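Potential RNA-dependent RNA polymerase (Human picobirnavirus, PDB 5I62) catalyses template-directed RNA synthesis from ribonucleoside triphosphates and is thought to serve both transcription and replication of the viral double-stranded RNA genome. Local coordinates at residues E32-P37 with E430-P435; F466-K469 with T473-G476; R296-K301 with N328-L333; V133-K138 with V217-I222. One frame throughout, in Å; residues are numbered along the deposited sequence.

Contact 1: residues E32-P37 with E430-P435; sequences EVYRTP and ERYYDP
Tyr34 and Tyr432 carry this surface contact, and its clearest component is a CH-pi interaction. Tyr432 CB lies 3.5 Å from the centroid of the Tyr34 ring and only 15° off the ring normal, so the methylene sits over one face, offset toward the rim. Glu32 O covers the opposite face. With Tyr432 CG anti to its own backbone N (chi1 164°), the phenol is carried away from segment 32-37, and the two rings meet obliquely, centroids 5.7 Å apart and planes at 48°.

Backbone packing comes second. Tyr34 CD2 reaches Tyr432 N at 3.3 Å and lies 4.1 Å from Glu430 O, which approaches the ring at its edge.

The charged groups serve a different neighbour. Glu430 OE2 forms a salt bridge with Arg431 NH2 at 3.1 Å and another with Arg187, while the same Arg431 nitrogen bonds Trp186 O; both hold the loop to strand 176-189.

Backbone bonds of Tyr34 with Gln429 and of Thr36 with Ala427 place the contact at the end of a two-stranded antiparallel sheet, strands 34-35 and 428-429. This joins the N-terminal region to the C-terminal part of the chain, consistent with the closed right-hand fold of viral RNA polymerases.

Contact 2: residues F466-K469 with T473-G476; sequences FCIK and TRLG
Ile468, on the last turns of helix 460-469, meets Arg474 and Leu475 of the following loop with its two branches. Its CB divides the contact. One branch, CG2, is anti to the backbone N and turns to Arg474, with Ile468 CG2 lying 3.8 Å from Arg474 CB and 3.9 Å from Arg474 CG; these side chains pass at an oblique angle, with the aliphatic base of the arginine doing the touching. The other branch lies beside the backbone N (chi1 -71°) and brings Ile468 CG1 within 3.8 Å of Leu475 CD1, the two side chains crossing at about a right angle. The Ile468 side chain also packs on Arg533 near the C terminus.

Leu475 CD1 spreads further along the helix: it lies 4.0 Å from Cys467 CB, so one methyl spans two successive helix residues. Tyr447 and Ile451 of helix 441-451 also touch Leu475, which places this leucine between two helices.

Three residues, 470-472, separate the segments; the chain doubles back through them, and a further turn is closed by Gly476 N to Thr473 O at 3.1 Å. Arg474, Leu475 and Gly476 all have positive phi in this turn; Asp471 OD2 accepts both Leu475 N and Thr473 OG1 and helps fix the path of the loop.

Across the two segments the chemistry is therefore apolar, which implies that the fit depends on shape and van der Waals contact, while the loop's own polar bonds set its path.

Contact 3: residues R296-K301 with N328-L333; sequences RVFPIK and NADETL
Lys301 NZ and Asp330 OD2 form a salt bridge at 3.0 Å that ties the loop after helix 288-296 to helix 327-345. The sequence Gly-Thr-Asn at the start of this helix is consistent with motif B of the polymerase palm. The ammonium meets OD2 on the syn side, 29° out of the carboxylate plane. Lys301 NZ also donates to Phe298 O at 3.0 Å, in the carbonyl plane and on a lone pair. Bends at chi3 (84°) and chi4 fold the lysine back over its own loop to make this second bond.

Tyr218 OH of helix 208-228 completes the cluster, bonding both Lys301 NZ and Asp330 OD1, and Tyr302 OH bonds OD2. Each carboxylate oxygen thus has a partner despite burial, and the positive lysine would be expected to stabilise the ionised aspartate.

Apolar side chains pack beside the polar centre. Phe298 CE1 lies 3.2 Å from Asp330 OD2, the ring and carboxylate planes 35° apart. Leu281 of helix 271-284 touches both Phe298 and Asp330, while Met320 touches both Lys301 and Asp330.

Two residues further along the helix, Thr332 OG1 receives Gly358 N, the glycine of the Gly-Asp-Asp sequence of motif C. Thr332 OG1 donates to Asn328 O at 2.7 Å, and Thr332 N reaches that same Asn328 O from the opposite face of its plane at 2.9 Å.

Contact 4: residues V133-K138 with V217-I222; sequences VAVMKK and VYQPLI
Gln219 meets Val135 and Met136 at the end of a chain that leaves the helix with chi1 at -117°, off the three staggered positions, and then runs extended beyond CG. Val135 contributes its CG2 methyl, which occupies the position between backbone N and carbonyl carbon. That methyl stands over the face of the Gln219 amide. Val135 CG2 is modelled 3.0 Å from Gln219 OE1 and 3.1 Å from Gln219 CD, so short that the exact fit is doubtful.

Met136 approaches differently: Met136 CG lies 3.4 Å from Gln219 NE2, and the two side chains cross at about a right angle. The methionine side chain also touches Phe208, Ile212 and Leu215 of the same helix as Gln219, so it packs along helix 208-228 over more than the segment 217-222.

Gln219 NE2 is not left to this packing alone, since it bonds Thr132 O, just before segment 133-138. A second side chain gathers the carbonyls that follow: Lys138 NZ donates to Val133 O at 2.9 Å and to Met136 O at 3.0 Å, with a weak bond to Ala134 O.

Lys138 NZ and Gln219 NE2 thus bind carbonyls of the last turn of helix 129-135 and the residue after it, a helix C terminus packed against the long helix 208-228.

In the fold
From the N terminus, the chain first passes 32-37, whose partner lies almost 400 residues ahead, and then 133-138. Contact 4 closes when helix 208-228 returns to the end of helix 129-135. Next comes contact 3, closed as helix 327-345 meets the loop after helix 288-296. These two loops lie in series, both nested inside the loop that contact 1 closes at 430-435; contact 2 follows as a local closure after helix 460-469. None cross. Contacts 3 and 4 touch through Tyr218, joining helix 208-228 to the palm. Contacts 1 and 2, with centres about 18 Å apart, lie on the same side of the chain's centre; contact 1 ties the N-terminal region to the chain after strand 428-429.

Contact 1: residues E32-P37 with E430-P435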
loop_
_atom_site.group_PDB
_atom_site.type_symbol
_atom_site.label_atom_id
_atom_site.label_comp_id
_atom_site.label_asym_id
_atom_site.label_seq_id
_atom_site.Cartn_x
_atom_site.Cartn_y
_atom_site.Cartn_z
ATOM N N GLU A 32 22.133 -2.945 -9.455
ATOM C CA GLU A 32 22.863 -1.874 -8.778
ATOM C C GLU A 32 22.145 -1.378 -7.528
ATOM O O GLU A 32 20.919 -1.251 -7.505
ATOM C CB GLU A 32 23.069 -0.678 -9.708
ATOM C CG GLU A 32 23.809 -0.987 -10.959
ATOM C CD GLU A 32 25.263 -1.309 -10.687
ATOM O OE1 GLU A 32 25.697 -2.415 -11.079
ATOM O OE2 GLU A 32 25.967 -0.475 -10.060
ATOM N N VAL A 33 22.930 -1.061 -6.500
ATOM C CA VAL A 33 22.438 -0.382 -5.308
ATOM C C VAL A 33 22.525 1.112 -5.569
ATOM O O VAL A 33 23.612 1.622 -5.845
ATOM C CB VAL A 33 23.261 -0.771 -4.066
ATOM C CG1 VAL A 33 22.814 0.042 -2.839
ATOM C CG2 VAL A 33 23.156 -2.274 -3.790
ATOM N N TYR A 34 21.392 1.810 -5.493
ATOM C CA TYR A 34 21.335 3.248 -5.741
ATOM C C TYR A 34 21.424 3.999 -4.419
ATOM O O TYR A 34 20.515 3.930 -3.585
ATOM C CB TYR A 34 20.063 3.629 -6.498
ATOM C CG TYR A 34 20.026 3.055 -7.889
ATOM C CD1 TYR A 34 21.202 2.861 -8.600
ATOM C CD2 TYR A 34 18.827 2.716 -8.496
ATOM C CE1 TYR A 34 21.192 2.330 -9.869
ATOM C CE2 TYR A 34 18.804 2.185 -9.764
ATOM C CZ TYR A 34 19.993 2.000 -10.450
ATOM O OH TYR A 34 19.976 1.471 -11.721
ATOM N N ARG A 35 22.512 4.730 -4.242
ATOM C CA ARG A 35 22.750 5.542 -3.061
ATOM C C ARG A 35 22.515 7.002 -3.435
ATOM O O ARG A 35 22.946 7.447 -4.504
ATOM C CB ARG A 35 24.176 5.291 -2.581
ATOM C CG ARG A 35 24.639 6.037 -1.390
ATOM C CD ARG A 35 24.305 5.387 -0.046
ATOM N NE ARG A 35 25.106 6.125 0.917
ATOM C CZ ARG A 35 24.828 7.362 1.327
ATOM N NH1 ARG A 35 23.710 7.976 0.926
ATOM N NH2 ARG A 35 25.659 7.974 2.161
ATOM N N THR A 36 21.785 7.732 -2.591
ATOM C CA THR A 36 21.517 9.151 -2.823
ATOM C C THR A 36 22.758 9.962 -2.440
ATOM O O THR A 36 23.719 9.437 -1.876
ATOM C CB THR A 36 20.300 9.610 -2.010
ATOM O OG1 THR A 36 20.656 9.631 -0.625
ATOM C CG2 THR A 36 19.074 8.704 -2.224
ATOM N N PRO A 37 22.773 11.273 -2.717
ATOM C CA PRO A 37 23.887 12.115 -2.240
ATOM C C PRO A 37 23.873 12.390 -0.741
ATOM O O PRO A 37 24.779 13.062 -0.242
ATOM C CB PRO A 37 23.712 13.426 -3.027
ATOM C CG PRO A 37 22.683 13.158 -4.072
ATOM C CD PRO A 37 21.849 12.024 -3.587
ATOM N N GLU A 430 14.989 3.709 -4.561
ATOM C CA GLU A 430 14.490 2.562 -5.306
ATOM C C GLU A 430 14.850 2.633 -6.783
ATOM O O GLU A 430 15.061 1.604 -7.426
ATOM C CB GLU A 430 12.978 2.497 -5.158
ATOM C CG GLU A 430 12.360 1.285 -5.779
ATOM C CD GLU A 430 10.889 1.199 -5.458
ATOM O OE1 GLU A 430 10.395 2.044 -4.670
ATOM O OE2 GLU A 430 10.233 0.294 -6.003
ATOM N N ARG A 431 14.894 3.831 -7.337
ATOM C CA ARG A 431 15.132 3.990 -8.759
ATOM C C ARG A 431 16.083 5.144 -8.995
ATOM O O ARG A 431 16.062 6.153 -8.286
ATOM C CB ARG A 431 13.833 4.219 -9.523
ATOM C CG ARG A 431 13.215 2.928 -9.981
ATOM C CD ARG A 431 11.800 3.127 -10.463
ATOM N NE ARG A 431 10.896 2.288 -9.689
ATOM C CZ ARG A 431 10.764 0.975 -9.855
ATOM N NH1 ARG A 431 11.476 0.342 -10.790
ATOM N NH2 ARG A 431 9.918 0.296 -9.085
ATOM N N TYR A 432 16.906 4.987 -10.013
ATOM C CA TYR A 432 17.880 5.999 -10.364
ATOM C C TYR A 432 17.244 7.021 -11.301
ATOM O O TYR A 432 16.526 6.660 -12.235
ATOM C CB TYR A 432 19.094 5.338 -11.011
ATOM C CG TYR A 432 20.002 6.279 -11.747
ATOM C CD1 TYR A 432 21.031 6.936 -11.089
ATOM C CD2 TYR A 432 19.844 6.495 -13.111
ATOM C CE1 TYR A 432 21.869 7.797 -11.767
ATOM C CE2 TYR A 432 20.672 7.353 -13.798
ATOM C CZ TYR A 432 21.686 8.001 -13.124
ATOM O OH TYR A 432 22.517 8.858 -13.809
ATOM N N TYR A 433 17.467 8.300 -11.004
ATOM C CA TYR A 433 17.161 9.394 -11.914
ATOM C C TYR A 433 18.406 10.261 -12.023
ATOM O O TYR A 433 18.963 10.682 -11.004
ATOM C CB TYR A 433 15.959 10.232 -11.441
ATOM C CG TYR A 433 14.615 9.520 -11.470
ATOM C CD1 TYR A 433 13.824 9.517 -12.619
ATOM C CD2 TYR A 433 14.127 8.867 -10.340
ATOM C CE1 TYR A 433 12.585 8.866 -12.640
ATOM C CE2 TYR A 433 12.895 8.220 -10.352
ATOM C CZ TYR A 433 12.128 8.220 -11.501
ATOM O OH TYR A 433 10.908 7.576 -11.506
ATOM N N ASP A 434 18.854 10.498 -13.248
ATOM C CA ASP A 434 20.028 11.316 -13.535
ATOM C C ASP A 434 19.752 12.769 -13.167
ATOM O O ASP A 434 18.929 13.409 -13.831
ATOM C CB ASP A 434 20.357 11.189 -15.021
ATOM C CG ASP A 434 21.605 11.953 -15.434
ATOM O OD1 ASP A 434 22.169 12.719 -14.624
ATOM O OD2 ASP A 434 22.010 11.796 -16.605
ATOM N N PRO A 435 20.411 13.337 -12.152
ATOM C CA PRO A 435 20.117 14.728 -11.765
ATOM C C PRO A 435 20.564 15.761 -12.790
ATOM O O PRO A 435 20.193 16.934 -12.658
ATOM C CB PRO A 435 20.877 14.894 -10.439
ATOM C CG PRO A 435 22.041 13.982 -10.587
ATOM C CD PRO A 435 21.534 12.777 -11.376
#

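Contact 2: residues F466-K469 with T473-G476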
loop_
_atom_site.group_PDB
_atom_site.type_symbol
_atom_site.label_atom_id
_atom_site.label_comp_id
_atom_site.label_asym_id
_atom_site.label_seq_id
_atom_site.Cartn_x
_atom_site.Cartn_y
_atom_site.Cartn_z
ATOM N N PHE A 466 20.390 16.845 12.234
ATOM C CA PHE A 466 21.246 15.794 11.698
ATOM C C PHE A 466 21.080 15.653 10.188
ATOM O O PHE A 466 22.062 15.478 9.463
ATOM C CB PHE A 466 20.934 14.464 12.386
ATOM C CG PHE A 466 21.819 13.335 11.943
ATOM C CD1 PHE A 466 23.105 13.211 12.439
ATOM C CD2 PHE A 466 21.374 12.406 11.016
ATOM C CE1 PHE A 466 23.922 12.166 12.040
ATOM C CE2 PHE A 466 22.188 11.359 10.602
ATOM C CZ PHE A 466 23.465 11.239 11.116
ATOM N N CYS A 467 19.842 15.701 9.698
ATOM C CA CYS A 467 19.609 15.534 8.265
ATOM C C CYS A 467 20.095 16.742 7.463
ATOM O O CYS A 467 20.618 16.588 6.351
ATOM C CB CYS A 467 18.129 15.273 8.013
ATOM S SG CYS A 467 17.607 13.627 8.638
ATOM N N ILE A 468 19.916 17.950 7.998
ATOM C CA ILE A 468 20.402 19.145 7.305
ATOM C C ILE A 468 21.891 19.021 7.000
ATOM O O ILE A 468 22.347 19.333 5.893
ATOM C CB ILE A 468 20.099 20.406 8.136
ATOM C CG1 ILE A 468 18.591 20.713 8.137
ATOM C CG2 ILE A 468 20.893 21.597 7.599
ATOM C CD1 ILE A 468 18.163 21.710 9.237
ATOM N N LYS A 469 22.665 18.538 7.973
ATOM C CA LYS A 469 24.104 18.379 7.808
ATOM C C LYS A 469 24.454 17.358 6.737
ATOM O O LYS A 469 25.564 17.398 6.198
ATOM C CB LYS A 469 24.744 17.978 9.139
ATOM C CG LYS A 469 24.735 19.078 10.199
ATOM C CD LYS A 469 25.504 18.640 11.444
ATOM C CE LYS A 469 25.651 19.779 12.453
ATOM N NZ LYS A 469 24.392 20.090 13.196
ATOM N N THR A 473 22.429 20.996 -0.179
ATOM C CA THR A 473 21.415 22.041 -0.271
ATOM C C THR A 473 20.641 22.242 1.025
ATOM O O THR A 473 19.695 23.033 1.028
ATOM C CB THR A 473 20.414 21.722 -1.387
ATOM O OG1 THR A 473 19.402 20.833 -0.879
ATOM C CG2 THR A 473 21.098 21.066 -2.550
ATOM N N ARG A 474 20.990 21.526 2.094
ATOM C CA ARG A 474 20.397 21.712 3.419
ATOM C C ARG A 474 18.872 21.639 3.387
ATOM O O ARG A 474 18.169 22.469 3.974
ATOM C CB ARG A 474 20.877 23.022 4.044
ATOM C CG ARG A 474 22.374 23.049 4.290
ATOM C CD ARG A 474 22.914 24.457 4.301
ATOM N NE ARG A 474 22.442 25.194 5.465
ATOM C CZ ARG A 474 21.841 26.378 5.417
ATOM N NH1 ARG A 474 21.648 26.989 4.252
ATOM N NH2 ARG A 474 21.443 26.955 6.543
ATOM N N LEU A 475 18.361 20.612 2.699
ATOM C CA LEU A 475 16.928 20.327 2.638
ATOM C C LEU A 475 16.136 21.502 2.062
ATOM O O LEU A 475 15.005 21.754 2.461
ATOM C CB LEU A 475 16.383 19.946 4.020
ATOM C CG LEU A 475 17.078 18.733 4.650
ATOM C CD1 LEU A 475 16.473 18.365 6.007
ATOM C CD2 LEU A 475 17.047 17.542 3.694
ATOM N N GLY A 476 16.727 22.238 1.125
ATOM C CA GLY A 476 16.053 23.341 0.476
ATOM C C GLY A 476 16.391 24.705 1.037
ATOM O O GLY A 476 16.122 25.715 0.370
#

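Contact 3: residues R296-K301 with N328-L333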
loop_
_atom_site.group_PDB
_atom_site.type_symbol
_atom_site.label_atom_id
_atom_site.label_comp_id
_atom_site.label_asym_id
_atom_site.label_seq_id
_atom_site.Cartn_x
_atom_site.Cartn_y
_atom_site.Cartn_z
ATOM N N ARG A 296 -19.648 -8.794 -13.655
ATOM C CA ARG A 296 -18.738 -8.672 -14.794
ATOM C C ARG A 296 -17.361 -8.144 -14.437
ATOM O O ARG A 296 -16.367 -8.635 -14.966
ATOM C CB ARG A 296 -19.312 -7.735 -15.859
ATOM C CG ARG A 296 -20.288 -8.339 -16.823
ATOM C CD ARG A 296 -21.043 -7.211 -17.519
ATOM N NE ARG A 296 -20.493 -6.859 -18.822
ATOM C CZ ARG A 296 -20.651 -7.604 -19.910
ATOM N NH1 ARG A 296 -21.329 -8.749 -19.844
ATOM N NH2 ARG A 296 -20.138 -7.212 -21.059
ATOM N N VAL A 297 -17.289 -7.112 -13.607
ATOM C CA VAL A 297 -16.043 -6.386 -13.358
ATOM C C VAL A 297 -15.364 -6.851 -12.079
ATOM O O VAL A 297 -14.157 -7.098 -12.058
ATOM C CB VAL A 297 -16.315 -4.865 -13.305
ATOM C CG1 VAL A 297 -15.017 -4.106 -12.998
ATOM C CG2 VAL A 297 -16.966 -4.377 -14.593
ATOM N N PHE A 298 -16.118 -6.905 -10.980
ATOM C CA PHE A 298 -15.560 -7.349 -9.698
ATOM C C PHE A 298 -14.635 -8.563 -9.793
ATOM O O PHE A 298 -13.587 -8.554 -9.136
ATOM C CB PHE A 298 -16.700 -7.639 -8.708
ATOM C CG PHE A 298 -16.213 -8.196 -7.402
ATOM C CD1 PHE A 298 -15.747 -7.344 -6.411
ATOM C CD2 PHE A 298 -16.163 -9.566 -7.183
ATOM C CE1 PHE A 298 -15.261 -7.848 -5.216
ATOM C CE2 PHE A 298 -15.675 -10.068 -5.985
ATOM C CZ PHE A 298 -15.224 -9.200 -5.009
ATOM N N PRO A 299 -14.946 -9.621 -10.539
ATOM C CA PRO A 299 -14.062 -10.802 -10.501
ATOM C C PRO A 299 -12.742 -10.628 -11.233
ATOM O O PRO A 299 -11.867 -11.477 -11.053
ATOM C CB PRO A 299 -14.892 -11.916 -11.159
ATOM C CG PRO A 299 -16.029 -11.254 -11.813
ATOM C CD PRO A 299 -16.239 -9.922 -11.183
ATOM N N ILE A 300 -12.574 -9.588 -12.063
ATOM C CA ILE A 300 -11.416 -9.544 -12.969
ATOM C C ILE A 300 -10.108 -9.474 -12.196
ATOM O O ILE A 300 -9.109 -10.090 -12.585
ATOM C CB ILE A 300 -11.552 -8.364 -13.956
ATOM C CG1 ILE A 300 -12.699 -8.628 -14.929
ATOM C CG2 ILE A 300 -10.239 -8.085 -14.694
ATOM C CD1 ILE A 300 -13.097 -7.394 -15.701
ATOM N N LYS A 301 -10.082 -8.721 -11.093
ATOM C CA LYS A 301 -8.831 -8.565 -10.362
ATOM C C LYS A 301 -8.342 -9.889 -9.777
ATOM O O LYS A 301 -7.159 -9.996 -9.430
ATOM C CB LYS A 301 -8.990 -7.513 -9.263
ATOM C CG LYS A 301 -9.954 -7.964 -8.128
ATOM C CD LYS A 301 -10.131 -6.903 -7.036
ATOM C CE LYS A 301 -11.200 -5.871 -7.403
ATOM N NZ LYS A 301 -12.591 -6.412 -7.265
ATOM N N ASN A 328 -7.024 -2.181 -2.230
ATOM C CA ASN A 328 -7.137 -1.824 -0.829
ATOM C C ASN A 328 -8.577 -1.957 -0.339
ATOM O O ASN A 328 -8.810 -2.388 0.797
ATOM C CB ASN A 328 -6.603 -0.411 -0.621
ATOM C CG ASN A 328 -6.389 -0.092 0.827
ATOM O OD1 ASN A 328 -7.272 0.458 1.485
ATOM N ND2 ASN A 328 -5.223 -0.476 1.353
ATOM N N ALA A 329 -9.553 -1.611 -1.181
ATOM C CA ALA A 329 -10.945 -1.593 -0.737
ATOM C C ALA A 329 -11.427 -2.995 -0.376
ATOM O O ALA A 329 -11.948 -3.218 0.726
ATOM C CB ALA A 329 -11.838 -0.978 -1.812
ATOM N N ASP A 330 -11.286 -3.950 -1.307
ATOM C CA ASP A 330 -11.766 -5.311 -1.062
ATOM C C ASP A 330 -11.135 -5.886 0.198
ATOM O O ASP A 330 -11.809 -6.512 1.023
ATOM C CB ASP A 330 -11.446 -6.235 -2.245
ATOM C CG ASP A 330 -12.367 -6.033 -3.443
ATOM O OD1 ASP A 330 -13.123 -5.046 -3.484
ATOM O OD2 ASP A 330 -12.332 -6.896 -4.354
ATOM N N GLU A 331 -9.822 -5.710 0.331
ATOM C CA GLU A 331 -9.085 -6.279 1.447
ATOM C C GLU A 331 -9.490 -5.639 2.765
ATOM O O GLU A 331 -9.665 -6.333 3.768
ATOM C CB GLU A 331 -7.593 -6.111 1.211
ATOM C CG GLU A 331 -7.085 -6.986 0.090
ATOM C CD GLU A 331 -5.583 -6.968 -0.011
ATOM O OE1 GLU A 331 -4.946 -6.088 0.613
ATOM O OE2 GLU A 331 -5.045 -7.845 -0.722
ATOM N N THR A 332 -9.641 -4.311 2.778
ATOM C CA THR A 332 -9.976 -3.602 4.013
ATOM C C THR A 332 -11.371 -3.974 4.505
ATOM O O THR A 332 -11.597 -4.175 5.710
ATOM C CB THR A 332 -9.861 -2.094 3.786
ATOM O OG1 THR A 332 -8.512 -1.779 3.429
ATOM C CG2 THR A 332 -10.245 -1.314 5.042
ATOM N N LEU A 333 -12.325 -4.062 3.581
ATOM C CA LEU A 333 -13.680 -4.469 3.933
ATOM C C LEU A 333 -13.686 -5.866 4.548
ATOM O O LEU A 333 -14.322 -6.105 5.581
ATOM C CB LEU A 333 -14.565 -4.430 2.690
ATOM C CG LEU A 333 -14.955 -3.080 2.092
ATOM C CD1 LEU A 333 -15.738 -3.342 0.810
ATOM C CD2 LEU A 333 -15.785 -2.276 3.082
#

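Contact 4: residues V133-K138 with V217-I222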
loop_
_atom_site.group_PDB
_atom_site.type_symbol
_atom_site.label_atom_id
_atom_site.label_comp_id
_atom_site.label_asym_id
_atom_site.label_seq_id
_atom_site.Cartn_x
_atom_site.Cartn_y
_atom_site.Cartn_z
ATOM N N VAL A 133 -12.631 8.755 -15.119
ATOM C CA VAL A 133 -11.360 9.091 -15.757
ATOM C C VAL A 133 -10.913 10.494 -15.357
ATOM O O VAL A 133 -9.722 10.738 -15.149
ATOM C CB VAL A 133 -11.469 8.956 -17.290
ATOM C CG1 VAL A 133 -10.223 9.535 -17.976
ATOM C CG2 VAL A 133 -11.672 7.505 -17.691
ATOM N N ALA A 134 -11.862 11.431 -15.247
ATOM C CA ALA A 134 -11.522 12.820 -14.940
ATOM C C ALA A 134 -10.766 12.937 -13.624
ATOM O O ALA A 134 -9.889 13.797 -13.474
ATOM C CB ALA A 134 -12.784 13.677 -14.905
ATOM N N VAL A 135 -11.070 12.075 -12.658
ATOM C CA VAL A 135 -10.420 12.244 -11.364
ATOM C C VAL A 135 -9.262 11.265 -11.157
ATOM O O VAL A 135 -8.496 11.426 -10.204
ATOM C CB VAL A 135 -11.463 12.144 -10.240
ATOM C CG1 VAL A 135 -12.696 12.968 -10.585
ATOM C CG2 VAL A 135 -11.848 10.781 -10.049
ATOM N N MET A 136 -9.094 10.278 -12.047
ATOM C CA MET A 136 -7.983 9.336 -11.964
ATOM C C MET A 136 -6.641 10.020 -12.203
ATOM O O MET A 136 -6.550 11.060 -12.865
ATOM C CB MET A 136 -8.126 8.206 -12.991
ATOM C CG MET A 136 -9.242 7.236 -12.727
ATOM S SD MET A 136 -9.391 6.090 -14.111
ATOM C CE MET A 136 -7.951 5.059 -13.964
ATOM N N LYS A 137 -5.584 9.387 -11.691
ATOM C CA LYS A 137 -4.235 9.718 -12.128
ATOM C C LYS A 137 -4.075 9.341 -13.593
ATOM O O LYS A 137 -4.351 8.207 -13.986
ATOM C CB LYS A 137 -3.196 8.962 -11.304
ATOM C CG LYS A 137 -2.802 9.637 -10.015
ATOM C CD LYS A 137 -1.743 8.835 -9.258
ATOM C CE LYS A 137 -0.354 9.109 -9.820
ATOM N NZ LYS A 137 0.706 8.733 -8.847
ATOM N N LYS A 138 -3.641 10.295 -14.413
ATOM C CA LYS A 138 -3.471 10.012 -15.830
ATOM C C LYS A 138 -2.016 10.167 -16.255
ATOM O O LYS A 138 -1.697 10.050 -17.447
ATOM C CB LYS A 138 -4.444 10.859 -16.652
ATOM C CG LYS A 138 -5.869 10.376 -16.332
ATOM C CD LYS A 138 -6.961 11.050 -17.125
ATOM C CE LYS A 138 -7.152 12.482 -16.707
ATOM N NZ LYS A 138 -7.565 12.616 -15.281
ATOM N N VAL A 217 -16.828 2.112 -9.162
ATOM C CA VAL A 217 -17.353 1.759 -7.846
ATOM C C VAL A 217 -16.391 2.211 -6.754
ATOM O O VAL A 217 -16.796 2.847 -5.777
ATOM C CB VAL A 217 -17.622 0.250 -7.731
ATOM C CG1 VAL A 217 -17.736 -0.146 -6.250
ATOM C CG2 VAL A 217 -18.896 -0.115 -8.461
ATOM N N TYR A 218 -15.109 1.889 -6.897
ATOM C CA TYR A 218 -14.209 2.086 -5.766
ATOM C C TYR A 218 -13.952 3.563 -5.486
ATOM O O TYR A 218 -13.742 3.950 -4.327
ATOM C CB TYR A 218 -12.907 1.331 -5.986
ATOM C CG TYR A 218 -13.115 -0.157 -5.964
ATOM C CD1 TYR A 218 -13.548 -0.790 -4.802
ATOM C CD2 TYR A 218 -12.894 -0.935 -7.092
ATOM C CE1 TYR A 218 -13.759 -2.158 -4.761
ATOM C CE2 TYR A 218 -13.091 -2.314 -7.060
ATOM C CZ TYR A 218 -13.518 -2.919 -5.887
ATOM O OH TYR A 218 -13.716 -4.284 -5.834
ATOM N N GLN A 219 -13.965 4.412 -6.531
ATOM C CA GLN A 219 -13.781 5.847 -6.313
ATOM C C GLN A 219 -14.872 6.429 -5.420
ATOM O O GLN A 219 -14.543 7.010 -4.371
ATOM C CB GLN A 219 -13.709 6.578 -7.663
ATOM C CG GLN A 219 -12.450 7.263 -7.995
ATOM C CD GLN A 219 -12.503 7.798 -9.429
ATOM O OE1 GLN A 219 -13.548 8.269 -9.896
ATOM N NE2 GLN A 219 -11.384 7.717 -10.123
ATOM N N PRO A 220 -16.161 6.330 -5.766
ATOM C CA PRO A 220 -17.184 6.845 -4.841
ATOM C C PRO A 220 -17.195 6.134 -3.494
ATOM O O PRO A 220 -17.511 6.763 -2.480
ATOM C CB PRO A 220 -18.501 6.634 -5.610
ATOM C CG PRO A 220 -18.202 5.613 -6.618
ATOM C CD PRO A 220 -16.766 5.818 -7.005
ATOM N N LEU A 221 -16.863 4.842 -3.459
ATOM C CA LEU A 221 -16.800 4.112 -2.193
ATOM C C LEU A 221 -15.798 4.752 -1.237
ATOM O O LEU A 221 -16.105 5.043 -0.072
ATOM C CB LEU A 221 -16.420 2.654 -2.453
ATOM C CG LEU A 221 -16.454 1.720 -1.237
ATOM C CD1 LEU A 221 -16.809 0.328 -1.708
ATOM C CD2 LEU A 221 -15.135 1.668 -0.482
ATOM N N ILE A 222 -14.573 4.940 -1.714
ATOM C CA ILE A 222 -13.527 5.500 -0.877
ATOM C C ILE A 222 -13.888 6.911 -0.431
ATOM O O ILE A 222 -13.711 7.262 0.744
ATOM C CB ILE A 222 -12.178 5.432 -1.609
ATOM C CG1 ILE A 222 -11.713 3.969 -1.653
ATOM C CG2 ILE A 222 -11.146 6.310 -0.910
ATOM C CD1 ILE A 222 -10.623 3.676 -2.671
#